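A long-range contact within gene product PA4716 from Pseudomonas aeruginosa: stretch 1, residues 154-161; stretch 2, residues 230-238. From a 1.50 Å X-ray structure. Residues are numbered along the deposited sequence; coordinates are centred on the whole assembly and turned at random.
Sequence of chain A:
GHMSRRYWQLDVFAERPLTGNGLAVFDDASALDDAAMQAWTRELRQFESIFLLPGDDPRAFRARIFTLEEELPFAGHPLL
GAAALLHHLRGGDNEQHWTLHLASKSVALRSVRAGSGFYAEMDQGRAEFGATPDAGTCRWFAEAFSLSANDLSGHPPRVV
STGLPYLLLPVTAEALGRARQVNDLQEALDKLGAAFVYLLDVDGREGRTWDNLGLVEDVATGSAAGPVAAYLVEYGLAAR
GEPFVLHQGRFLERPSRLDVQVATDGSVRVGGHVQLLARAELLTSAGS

Stretch 1 154-161: GHPPRVVS
Stretch 2, residues 230-238: AYLVEYGLA

A loop running into a strand packs against the last turn of a helix and the turn that follows, with two tyrosines supplying most of the second stretch's side and two hydrogen bonds across it. Residues 155-157 are extended loop, and 158-161 form a strand. Residues 230-234 are helical, with Glu234 N hydrogen-bonded to Ala230 O at 2.9 Å. Tyr235 is the first to leave helical phi/psi, at -100/18. Gly236 follows at 69/24, a positive phi that favours glycine. Leu237 N then hydrogen-bonds back to Leu232 O at 2.7 Å.

The register sets His155 near Tyr235, CA to CA 7.9 Å, and Val160 near Tyr231, CA to CA 7.3 Å. The two stretches therefore run in opposite senses. Along the strand, the CB atoms of Arg158 and Val160 point toward the helix, while that of Val159 points away.

Tyr231 is buried, with chi1 t and chi2 95°. Tyr231 OH donates to Pro156 O at 2.7 Å, so the hydroxyl is satisfied by loop backbone. Tyr231 OH also lies 3.1 Å from His155 CB. Val160, chi1 t, places CG2 4.2 Å from Tyr231 CD1, at the ring edge.

Tyr235 has chi1 m and chi2 97°. Pro156, with a C-gamma endo pucker, brings CD over one face of this ring; its CG is 3.5 Å from Tyr235 CE2. Arg158 is m, t, p along chi1 to chi3, with chi4 -174°. Arg158 NH1 donates to Tyr235 OH at 3.2 Å, nearly straight at 172°. The hydroxyl lies near the guanidinium plane, as suits an N-H donor. Arg158 NE and NH2 are hydrogen-bonded elsewhere in the structure.

His155 has chi1 m and chi2 -79°. Leu237, m and t, sets CD1 3.9 Å from the His155 ring centroid, 7° off the normal: a CH-pi contact.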

ATOM      1  N   GLY A 154      12.840 -24.045  21.342  1.00 32.15           N
ATOM      2  CA  GLY A 154      13.939 -24.247  22.266  1.00 31.47           C
ATOM      3  C   GLY A 154      15.227 -23.515  21.942  1.00 30.73           C
ATOM      4  O   GLY A 154      16.293 -23.867  22.471  1.00 30.54           O
ATOM      5  N   HIS A 155      15.147 -22.501  21.081  1.00 29.64           N
ATOM      6  CA  HIS A 155      16.327 -21.744  20.681  1.00 28.68           C
ATOM      7  C   HIS A 155      16.147 -20.308  21.101  1.00 27.60           C
ATOM      8  O   HIS A 155      15.028 -19.804  21.100  1.00 27.91           O
ATOM      9  CB  HIS A 155      16.537 -21.841  19.177  1.00 28.59           C
ATOM     10  CG  HIS A 155      16.461 -23.238  18.662  1.00 28.35           C
ATOM     11  ND1 HIS A 155      17.504 -24.133  18.783  1.00 28.05           N
ATOM     12  CD2 HIS A 155      15.451 -23.910  18.061  1.00 27.13           C
ATOM     13  CE1 HIS A 155      17.144 -25.289  18.254  1.00 28.20           C
ATOM     14  NE2 HIS A 155      15.902 -25.181  17.812  1.00 27.02           N
ATOM     15  N   PRO A 156      17.239 -19.650  21.465  1.00 26.83           N
ATOM     16  CA  PRO A 156      17.140 -18.349  22.122  1.00 26.17           C
ATOM     17  C   PRO A 156      16.678 -17.265  21.151  1.00 25.69           C
ATOM     18  O   PRO A 156      17.266 -17.138  20.074  1.00 25.41           O
ATOM     19  CB  PRO A 156      18.572 -18.088  22.600  1.00 26.45           C
ATOM     20  CG  PRO A 156      19.449 -18.898  21.681  1.00 27.02           C
ATOM     21  CD  PRO A 156      18.637 -20.068  21.260  1.00 26.58           C
ATOM     22  N   PRO A 157      15.629 -16.520  21.489  1.00 24.77           N
ATOM     23  CA  PRO A 157      15.379 -15.268  20.780  1.00 23.92           C
ATOM     24  C   PRO A 157      16.630 -14.415  20.869  1.00 23.20           C
ATOM     25  O   PRO A 157      17.271 -14.352  21.922  1.00 22.97           O
ATOM     26  CB  PRO A 157      14.210 -14.652  21.553  1.00 24.07           C
ATOM     27  CG  PRO A 157      13.498 -15.828  22.110  1.00 25.08           C
ATOM     28  CD  PRO A 157      14.601 -16.773  22.515  1.00 25.05           C
ATOM     29  N   ARG A 158      17.016 -13.814  19.751  1.00 21.84           N
ATOM     30  CA  ARG A 158      18.156 -12.925  19.733  1.00 21.48           C
ATOM     31  C   ARG A 158      18.018 -11.850  18.693  1.00 20.22           C
ATOM     32  O   ARG A 158      17.365 -12.044  17.685  1.00 19.76           O
ATOM     33  CB  ARG A 158      19.436 -13.703  19.475  1.00 22.07           C
ATOM     34  CG  ARG A 158      19.979 -14.271  20.753  1.00 23.49           C
ATOM     35  CD  ARG A 158      21.381 -14.586  20.699  1.00 24.30           C
ATOM     36  NE  ARG A 158      22.260 -13.451  20.926  1.00 23.50           N
ATOM     37  CZ  ARG A 158      23.567 -13.555  20.795  1.00 23.62           C
ATOM     38  NH1 ARG A 158      24.091 -14.720  20.437  1.00 25.31           N
ATOM     39  NH2 ARG A 158      24.363 -12.528  21.015  1.00 24.24           N
ATOM     40  N   VAL A 159      18.649 -10.722  18.969  1.00 19.68           N
ATOM     41  CA  VAL A 159      18.712  -9.630  18.014  1.00 19.38           C
ATOM     42  C   VAL A 159      19.873  -9.942  17.084  1.00 19.45           C
ATOM     43  O   VAL A 159      20.994 -10.146  17.537  1.00 19.37           O
ATOM     44  CB  VAL A 159      18.917  -8.291  18.716  1.00 19.29           C
ATOM     45  CG1 VAL A 159      19.008  -7.144  17.691  1.00 19.00           C
ATOM     46  CG2 VAL A 159      17.780  -8.045  19.704  1.00 18.92           C
ATOM     47  N   VAL A 160      19.595 -10.013  15.786  1.00 18.93           N
ATOM     48  CA  VAL A 160      20.611 -10.307  14.778  1.00 18.67           C
ATOM     49  C   VAL A 160      20.458  -9.289  13.652  1.00 19.03           C
ATOM     50  O   VAL A 160      19.336  -8.920  13.296  1.00 18.78           O
ATOM     51  CB  VAL A 160      20.479 -11.739  14.231  1.00 18.45           C
ATOM     52  CG1 VAL A 160      21.645 -12.074  13.316  1.00 18.11           C
ATOM     53  CG2 VAL A 160      20.417 -12.766  15.389  1.00 18.45           C
ATOM     54  N   SER A 161      21.582  -8.840  13.097  1.00 19.77           N
ATOM     55  CA  SER A 161      21.587  -7.694  12.184  1.00 20.19           C
ATOM     56  C   SER A 161      22.671  -7.796  11.117  1.00 21.17           C
ATOM     57  O   SER A 161      23.805  -8.172  11.399  1.00 21.02           O
ATOM     58  CB  SER A 161      21.822  -6.416  12.982  1.00 20.53           C
ATOM     59  OG  SER A 161      21.639  -5.262  12.175  1.00 21.20           O
ATOM     60  N   ALA A 230      22.171 -16.409   9.213  1.00 19.80           N
ATOM     61  CA  ALA A 230      23.314 -16.406  10.126  1.00 20.02           C
ATOM     62  C   ALA A 230      22.944 -17.056  11.454  1.00 20.27           C
ATOM     63  O   ALA A 230      23.772 -17.736  12.059  1.00 20.52           O
ATOM     64  CB  ALA A 230      23.815 -14.997  10.361  1.00 19.93           C
ATOM     65  N   TYR A 231      21.704 -16.845  11.887  1.00 19.84           N
ATOM     66  CA  TYR A 231      21.184 -17.427  13.122  1.00 20.00           C
ATOM     67  C   TYR A 231      21.103 -18.941  13.017  1.00 20.62           C
ATOM     68  O   TYR A 231      21.584 -19.656  13.899  1.00 20.32           O
ATOM     69  CB  TYR A 231      19.786 -16.873  13.430  1.00 19.80           C
ATOM     70  CG  TYR A 231      19.148 -17.442  14.686  1.00 19.05           C
ATOM     71  CD1 TYR A 231      19.253 -16.778  15.900  1.00 18.65           C
ATOM     72  CD2 TYR A 231      18.431 -18.627  14.646  1.00 18.66           C
ATOM     73  CE1 TYR A 231      18.677 -17.295  17.050  1.00 19.84           C
ATOM     74  CE2 TYR A 231      17.851 -19.158  15.792  1.00 20.15           C
ATOM     75  CZ  TYR A 231      17.983 -18.486  16.985  1.00 20.76           C
ATOM     76  OH  TYR A 231      17.396 -19.019  18.117  1.00 22.17           O
ATOM     77  N   LEU A 232      20.479 -19.426  11.948  1.00 21.07           N
ATOM     78  CA  LEU A 232      20.315 -20.859  11.738  1.00 22.04           C
ATOM     79  C   LEU A 232      21.673 -21.561  11.700  1.00 22.88           C
ATOM     80  O   LEU A 232      21.841 -22.612  12.297  1.00 22.95           O
ATOM     81  CB  LEU A 232      19.508 -21.142  10.466  1.00 22.15           C
ATOM     82  CG  LEU A 232      18.039 -20.696  10.494  1.00 22.38           C
ATOM     83  CD1 LEU A 232      17.419 -20.770   9.118  1.00 23.37           C
ATOM     84  CD2 LEU A 232      17.223 -21.535  11.475  1.00 23.16           C
ATOM     85  N   VAL A 233      22.651 -20.950  11.044  1.00 23.86           N
ATOM     86  CA  VAL A 233      23.990 -21.524  10.948  1.00 24.59           C
ATOM     87  C   VAL A 233      24.733 -21.460  12.295  1.00 25.29           C
ATOM     88  O   VAL A 233      25.446 -22.397  12.661  1.00 25.18           O
ATOM     89  CB  VAL A 233      24.779 -20.831   9.805  1.00 24.75           C
ATOM     90  CG1 VAL A 233      26.257 -21.145   9.863  1.00 25.35           C
ATOM     91  CG2 VAL A 233      24.202 -21.258   8.468  1.00 24.43           C
ATOM     92  N   GLU A 234      24.548 -20.367  13.027  1.00 26.11           N
ATOM     93  CA  GLU A 234      25.195 -20.164  14.327  1.00 26.91           C
ATOM     94  C   GLU A 234      24.743 -21.210  15.356  1.00 27.09           C
ATOM     95  O   GLU A 234      25.549 -21.683  16.165  1.00 26.94           O
ATOM     96  CB  GLU A 234      24.903 -18.745  14.839  1.00 27.54           C
ATOM     97  CG  GLU A 234      25.360 -18.441  16.262  1.00 29.40           C
ATOM     98  CD  GLU A 234      26.853 -18.605  16.455  1.00 33.26           C
ATOM     99  OE1 GLU A 234      27.630 -17.952  15.724  1.00 35.12           O
ATOM    100  OE2 GLU A 234      27.249 -19.389  17.349  1.00 36.68           O
ATOM    101  N   TYR A 235      23.467 -21.580  15.302  1.00 26.91           N
ATOM    102  CA  TYR A 235      22.879 -22.499  16.277  1.00 27.06           C
ATOM    103  C   TYR A 235      22.772 -23.926  15.724  1.00 27.34           C
ATOM    104  O   TYR A 235      22.043 -24.756  16.263  1.00 27.42           O
ATOM    105  CB  TYR A 235      21.531 -21.946  16.776  1.00 26.79           C
ATOM    106  CG  TYR A 235      21.732 -20.731  17.653  1.00 26.22           C
ATOM    107  CD1 TYR A 235      21.609 -19.443  17.142  1.00 25.06           C
ATOM    108  CD2 TYR A 235      22.107 -20.872  18.992  1.00 25.52           C
ATOM    109  CE1 TYR A 235      21.827 -18.330  17.939  1.00 24.84           C
ATOM    110  CE2 TYR A 235      22.326 -19.765  19.797  1.00 25.61           C
ATOM    111  CZ  TYR A 235      22.185 -18.498  19.271  1.00 25.22           C
ATOM    112  OH  TYR A 235      22.400 -17.402  20.070  1.00 25.13           O
ATOM    113  N   GLY A 236      23.521 -24.200  14.656  1.00 27.45           N
ATOM    114  CA  GLY A 236      23.657 -25.545  14.122  1.00 27.66           C
ATOM    115  C   GLY A 236      22.409 -26.107  13.474  1.00 27.74           C
ATOM    116  O   GLY A 236      22.236 -27.320  13.400  1.00 28.16           O
ATOM    117  N   LEU A 237      21.532 -25.220  13.014  1.00 27.61           N
ATOM    118  CA  LEU A 237      20.263 -25.602  12.410  1.00 27.34           C
ATOM    119  C   LEU A 237      20.325 -25.572  10.883  1.00 27.39           C
ATOM    120  O   LEU A 237      19.394 -26.018  10.226  1.00 27.00           O
ATOM    121  CB  LEU A 237      19.157 -24.673  12.909  1.00 27.49           C
ATOM    122  CG  LEU A 237      18.870 -24.770  14.410  1.00 27.64           C
ATOM    123  CD1 LEU A 237      18.247 -23.486  14.933  1.00 27.29           C
ATOM    124  CD2 LEU A 237      17.971 -25.958  14.706  1.00 28.44           C
ATOM    125  N   ALA A 238      21.410 -25.023  10.342  1.00 27.57           N
ATOM    126  CA  ALA A 238      21.711 -25.101   8.915  1.00 28.08           C
ATOM    127  C   ALA A 238      23.225 -25.171   8.691  1.00 28.49           C
ATOM    128  O   ALA A 238      24.016 -24.694   9.510  1.00 28.47           O
ATOM    129  CB  ALA A 238      21.109 -23.901   8.169  1.00 27.85           C
TER